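Local atomic coordinates of chitin-binding domain 3 protein (Micromonospora aurantiaca ATCC 27029, PDB entry 5OPF), a protein that is a copper-dependent lytic polysaccharide monooxygenase that probably cleaves glycosidic bonds of cellulose or a related polysaccharide by oxidation. Residues His1-Val5 / Trp48-Phe52; Lys101-Ser107 / Glu151-Ser156. One frame throughout, in Å; residues are numbered along the deposited sequence.

Contact 1 (His1-Val5 / Trp48-Phe52); sequences HGSVV and WNGLF. With CU (copper (II) ion), chain B.
H1, N49 and W48 bury the most surface where the N-terminal strand, extended from G2, meets the irregular loop W48-F52. The register is set by G2 and N49, whose CA atoms lie 4.2 Å apart: N49 O accepts a hydrogen bond from G2 N (3.0 Å) and a CA-H...O contact from H1 CA (3.2 Å). N49, chi1 p, brings OD1 to the edge of the H1 imidazole, 3.6 Å from H1 CD2, while its ND2 hydrogen-bonds to Q105 OE1. W48, also p, packs its ring-edge CE3 3.7 Å from S3 CB. At the end of an inverse gamma turn centred on L51, F52 (p) directs its edge at the face of the H1 ring in an offset edge-to-face pair, centroids 5.5 Å apart, planes at 65°. One water gives protons to G2 O and W48 O (2.8 Å each) and accepts from L51 N (2.9 Å). H1, chi1 m, chelates copper through H1 N (2.2 Å) and H1 ND1 (2.0 Å); with H108 this forms the histidine brace that defines lytic polysaccharide monooxygenases, and Y185 completes the copper site. Ligation by the terminal amine requires H1 to be the mature N-terminus, held here by the loop.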
loop_
_atom_site.group_PDB
_atom_site.type_symbol
_atom_site.label_atom_id
_atom_site.label_comp_id
_atom_site.label_asym_id
_atom_site.label_seq_id
_atom_site.Cartn_x
_atom_site.Cartn_y
_atom_site.Cartn_z
ATOM N N HIS A 1 -0.458 -2.504 -13.337
ATOM C CA HIS A 1 0.166 -1.321 -12.745
ATOM C C HIS A 1 -0.882 -0.455 -12.080
ATOM O O HIS A 1 -1.827 -0.009 -12.731
ATOM C CB HIS A 1 0.908 -0.530 -13.809
ATOM C CG HIS A 1 2.206 -1.151 -14.180
ATOM N ND1 HIS A 1 2.307 -2.454 -14.620
ATOM C CD2 HIS A 1 3.469 -0.670 -14.103
ATOM C CE1 HIS A 1 3.579 -2.727 -14.853
ATOM N NE2 HIS A 1 4.307 -1.667 -14.536
ATOM N N GLY A 2 -0.737 -0.235 -10.784
ATOM C CA GLY A 2 -1.721 0.521 -10.037
ATOM C C GLY A 2 -1.394 0.479 -8.560
ATOM O O GLY A 2 -0.298 0.063 -8.163
ATOM N N SER A 3 -2.348 0.925 -7.747
ATOM C CA SER A 3 -2.108 0.991 -6.313
ATOM C C SER A 3 -3.434 1.164 -5.594
ATOM O O SER A 3 -4.481 1.390 -6.207
ATOM C CB SER A 3 -1.181 2.163 -5.977
ATOM O OG SER A 3 -0.729 2.103 -4.625
ATOM N N VAL A 4 -3.367 1.079 -4.265
ATOM C CA VAL A 4 -4.463 1.566 -3.430
ATOM C C VAL A 4 -4.397 3.085 -3.420
ATOM O O VAL A 4 -3.378 3.673 -3.037
ATOM C CB VAL A 4 -4.366 1.020 -1.998
ATOM C CG1 VAL A 4 -5.451 1.641 -1.140
ATOM C CG2 VAL A 4 -4.466 -0.504 -1.979
ATOM N N VAL A 5 -5.481 3.722 -3.865
ATOM C CA VAL A 5 -5.530 5.180 -3.958
ATOM C C VAL A 5 -6.369 5.812 -2.852
ATOM O O VAL A 5 -6.280 7.033 -2.641
ATOM C CB VAL A 5 -5.997 5.650 -5.358
ATOM C CG1 VAL A 5 -5.018 5.186 -6.416
ATOM C CG2 VAL A 5 -7.400 5.159 -5.686
ATOM N N TRP A 48 4.945 4.934 -8.602
ATOM C CA TRP A 48 3.989 4.488 -7.592
ATOM C C TRP A 48 3.150 3.311 -8.069
ATOM O O TRP A 48 2.640 2.552 -7.233
ATOM C CB TRP A 48 3.070 5.653 -7.159
ATOM C CG TRP A 48 2.218 6.233 -8.272
ATOM C CD1 TRP A 48 2.499 7.340 -9.030
ATOM C CD2 TRP A 48 0.978 5.717 -8.785
ATOM N NE1 TRP A 48 1.512 7.553 -9.960
ATOM C CE2 TRP A 48 0.568 6.567 -9.832
ATOM C CE3 TRP A 48 0.170 4.629 -8.454
ATOM C CZ2 TRP A 48 -0.614 6.359 -10.545
ATOM C CZ3 TRP A 48 -1.004 4.425 -9.167
ATOM C CH2 TRP A 48 -1.382 5.282 -10.194
ATOM N N ASN A 49 3.001 3.136 -9.375
ATOM C CA ASN A 49 2.152 2.099 -9.953
ATOM C C ASN A 49 2.853 0.757 -10.106
ATOM O O ASN A 49 2.223 -0.194 -10.595
ATOM C CB ASN A 49 1.613 2.578 -11.320
ATOM C CG ASN A 49 2.683 2.625 -12.396
ATOM O OD1 ASN A 49 3.851 2.340 -12.154
ATOM N ND2 ASN A 49 2.275 2.969 -13.600
ATOM N N GLY A 50 4.112 0.640 -9.690
ATOM C CA GLY A 50 4.924 -0.515 -10.032
ATOM C C GLY A 50 5.507 -1.289 -8.865
ATOM O O GLY A 50 6.564 -1.909 -9.001
ATOM N N LEU A 51 4.817 -1.288 -7.724
ATOM C CA LEU A 51 5.342 -1.926 -6.508
ATOM C C LEU A 51 4.950 -3.408 -6.491
ATOM O O LEU A 51 4.082 -3.866 -5.730
ATOM C CB LEU A 51 4.883 -1.175 -5.264
ATOM C CG LEU A 51 5.868 -1.211 -4.085
ATOM C CD1 LEU A 51 5.376 -0.257 -3.003
ATOM C CD2 LEU A 51 6.081 -2.613 -3.533
ATOM N N PHE A 52 5.641 -4.170 -7.350
ATOM C CA PHE A 52 5.340 -5.579 -7.545
ATOM C C PHE A 52 6.581 -6.453 -7.464
ATOM O O PHE A 52 7.716 -6.010 -7.688
ATOM C CB PHE A 52 4.590 -5.844 -8.874
ATOM C CG PHE A 52 5.367 -5.487 -10.113
ATOM C CD1 PHE A 52 6.335 -6.338 -10.622
ATOM C CD2 PHE A 52 5.112 -4.299 -10.781
ATOM C CE1 PHE A 52 7.035 -6.003 -11.766
ATOM C CE2 PHE A 52 5.815 -3.964 -11.926
ATOM C CZ PHE A 52 6.768 -4.818 -12.412
HETATM CU CU CU B . 0.791 -3.683 -14.742
HETATM O O HOH W 1 2.189 -0.202 -7.007
#

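Contact 2 (Lys101-Ser107 / Glu151-Ser156); sequences KFFDQAS and EVDGVS
Residues 101-104 and 154-156 run antiparallel, axes 4.7 Å apart at closest and directions at 162°. F103 and S156 form a non-hydrogen-bonded pair (CA-CA 4.4 Å); D104 and V155 are the hydrogen-bonded pair (D104 CA to V155 CA 5.4 Å), joined by D104 N to V155 O and V155 N to D104 O, both 2.9 Å. S156 CA adds a CA-H...O contact to F102 O at 3.1 Å. A type II turn from E151 to G154, closed by E151 N to G154 O (3.0 Å), makes a tight beta hairpin. G154, at phi 160°, psi -155°, passes so close to D104 O (3.3 Å from its CA) that a CB would clash. F103, chi1 t, brings its ring against the turn, with F103 CD1 3.3 Å from V155 O and F103 CZ 3.5 Å from D153 O. On the same face, E151 OE2 accepts from S156 OG (2.6 Å) and makes a long salt bridge to K101 NZ (3.7 Å; K101 all t). D104 and V155 share the other face, D104 CB to V155 CG2 4.2 Å. D104 OD1 takes A106 N (2.8 Å) in an Asx turn that ends the strand, while D104 OD2 accepts from N of copper ligand H108. Strand 97-104 lies between 2-6 and 154-162, with 2-6 and 149-151 outermost, in one sheet of the immunoglobulin-like beta-sandwich; F102 meets W176 of strand 169-178 edge-to-face.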
loop_
_atom_site.group_PDB
_atom_site.type_symbol
_atom_site.label_atom_id
_atom_site.label_comp_id
_atom_site.label_asym_id
_atom_site.label_seq_id
_atom_site.Cartn_x
_atom_site.Cartn_y
_atom_site.Cartn_z
ATOM N N LYS A 101 -10.128 1.461 -2.121
ATOM C CA LYS A 101 -10.257 1.704 -3.554
ATOM C C LYS A 101 -8.940 1.362 -4.231
ATOM O O LYS A 101 -7.910 2.005 -3.968
ATOM C CB LYS A 101 -10.625 3.154 -3.853
ATOM C CG LYS A 101 -10.899 3.389 -5.334
ATOM C CD LYS A 101 -11.225 4.849 -5.626
ATOM C CE LYS A 101 -11.249 5.148 -7.122
ATOM N NZ LYS A 101 -11.615 6.582 -7.380
ATOM N N PHE A 102 -8.982 0.347 -5.095
ATOM C CA PHE A 102 -7.833 -0.076 -5.874
ATOM C C PHE A 102 -7.971 0.450 -7.297
ATOM O O PHE A 102 -9.015 0.265 -7.920
ATOM C CB PHE A 102 -7.689 -1.600 -5.892
ATOM C CG PHE A 102 -6.280 -2.003 -6.084
ATOM C CD1 PHE A 102 -5.679 -1.925 -7.330
ATOM C CD2 PHE A 102 -5.511 -2.358 -4.996
ATOM C CE1 PHE A 102 -4.330 -2.211 -7.468
ATOM C CE2 PHE A 102 -4.181 -2.649 -5.126
ATOM C CZ PHE A 102 -3.584 -2.572 -6.355
ATOM N N PHE A 103 -6.920 1.091 -7.815
ATOM C CA PHE A 103 -6.897 1.629 -9.174
ATOM C C PHE A 103 -5.842 0.894 -9.989
ATOM O O PHE A 103 -4.678 0.821 -9.571
ATOM C CB PHE A 103 -6.586 3.130 -9.126
ATOM C CG PHE A 103 -6.389 3.779 -10.472
ATOM C CD1 PHE A 103 -7.333 3.677 -11.477
ATOM C CD2 PHE A 103 -5.227 4.498 -10.729
ATOM C CE1 PHE A 103 -7.127 4.295 -12.713
ATOM C CE2 PHE A 103 -5.023 5.111 -11.955
ATOM C CZ PHE A 103 -5.967 4.997 -12.945
ATOM N N ASP A 104 -6.256 0.350 -11.139
ATOM C CA ASP A 104 -5.388 -0.390 -12.059
ATOM C C ASP A 104 -5.409 0.325 -13.405
ATOM O O ASP A 104 -6.441 0.361 -14.081
ATOM C CB ASP A 104 -5.869 -1.836 -12.202
ATOM C CG ASP A 104 -5.085 -2.648 -13.226
ATOM O OD1 ASP A 104 -4.028 -2.187 -13.692
ATOM O OD2 ASP A 104 -5.557 -3.765 -13.536
ATOM N N GLN A 105 -4.269 0.901 -13.792
ATOM C CA GLN A 105 -4.159 1.556 -15.093
ATOM C C GLN A 105 -4.212 0.581 -16.263
ATOM O O GLN A 105 -4.508 0.999 -17.390
ATOM C CB GLN A 105 -2.834 2.303 -15.176
ATOM C CG GLN A 105 -2.726 3.433 -14.187
ATOM C CD GLN A 105 -1.311 3.967 -14.103
ATOM O OE1 GLN A 105 -0.353 3.228 -14.320
ATOM N NE2 GLN A 105 -1.169 5.249 -13.819
ATOM N N ALA A 106 -3.890 -0.689 -16.030
ATOM C CA ALA A 106 -3.595 -1.639 -17.091
ATOM C C ALA A 106 -4.676 -2.683 -17.330
ATOM O O ALA A 106 -4.536 -3.476 -18.269
ATOM C CB ALA A 106 -2.277 -2.356 -16.785
ATOM N N SER A 107 -5.732 -2.724 -16.517
ATOM C CA SER A 107 -6.830 -3.677 -16.698
ATOM C C SER A 107 -6.348 -5.131 -16.685
ATOM O O SER A 107 -6.723 -5.941 -17.536
ATOM C CB SER A 107 -7.632 -3.356 -17.960
ATOM O OG SER A 107 -8.200 -2.054 -17.856
ATOM N N GLU A 151 -12.773 3.920 -15.256
ATOM C CA GLU A 151 -12.223 5.209 -14.859
ATOM C C GLU A 151 -11.590 5.866 -16.073
ATOM O O GLU A 151 -11.485 5.266 -17.144
ATOM C CB GLU A 151 -11.149 5.050 -13.772
ATOM C CG GLU A 151 -11.623 4.389 -12.484
ATOM C CD GLU A 151 -12.393 5.332 -11.570
ATOM O OE1 GLU A 151 -12.579 6.518 -11.933
ATOM O OE2 GLU A 151 -12.819 4.892 -10.479
ATOM N N VAL A 152 -11.172 7.118 -15.895
ATOM C CA VAL A 152 -10.218 7.724 -16.813
ATOM C C VAL A 152 -8.880 7.016 -16.639
ATOM O O VAL A 152 -8.327 6.944 -15.532
ATOM C CB VAL A 152 -10.097 9.234 -16.567
ATOM C CG1 VAL A 152 -9.041 9.845 -17.484
ATOM C CG2 VAL A 152 -11.440 9.914 -16.785
ATOM N N ASP A 153 -8.365 6.471 -17.733
ATOM C CA ASP A 153 -7.017 5.908 -17.788
ATOM C C ASP A 153 -6.860 4.673 -16.914
ATOM O O ASP A 153 -5.770 4.392 -16.409
ATOM C CB ASP A 153 -5.950 6.955 -17.465
ATOM C CG ASP A 153 -5.938 8.087 -18.470
ATOM O OD1 ASP A 153 -5.497 9.203 -18.118
ATOM O OD2 ASP A 153 -6.384 7.860 -19.618
ATOM N N GLY A 154 -7.934 3.914 -16.757
ATOM C CA GLY A 154 -7.836 2.624 -16.092
ATOM C C GLY A 154 -9.196 2.173 -15.586
ATOM O O GLY A 154 -10.236 2.576 -16.112
ATOM N N VAL A 155 -9.152 1.330 -14.557
ATOM C CA VAL A 155 -10.342 0.788 -13.921
ATOM C C VAL A 155 -10.092 0.752 -12.421
ATOM O O VAL A 155 -8.953 0.789 -11.953
ATOM C CB VAL A 155 -10.694 -0.622 -14.462
ATOM C CG1 VAL A 155 -11.099 -0.552 -15.931
ATOM C CG2 VAL A 155 -9.532 -1.598 -14.279
ATOM N N SER A 156 -11.170 0.659 -11.655
ATOM C CA SER A 156 -11.042 0.625 -10.204
ATOM C C SER A 156 -12.035 -0.351 -9.595
ATOM O O SER A 156 -12.995 -0.786 -10.226
ATOM C CB SER A 156 -11.239 2.000 -9.578
ATOM O OG SER A 156 -12.575 2.452 -9.749
HETATM O O HOH W 2 -3.952 3.225 -18.953
#

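In the fold
Both contacts converge on the copper end of the same antiparallel sheet, where strands 2-6 and 97-104 are neighbours. Contact 1 is the more buried, its centre about 8 Å from that of the chain against about 15 Å for contact 2, whose turn residues V152 and D153 are exposed. One joins a strand to a loop through aromatic packing, a water and a metal ligand; the other is regular strand pairing with a long salt bridge beside it. Q105 connects them: its OE1 is 2.7 Å from N49 ND2 and its backbone N 2.8 Å from H1 O, both probable hydrogen bonds. Contact 1 holds H1, a copper ligand, and the strand end in contact 2 leads to H108, another.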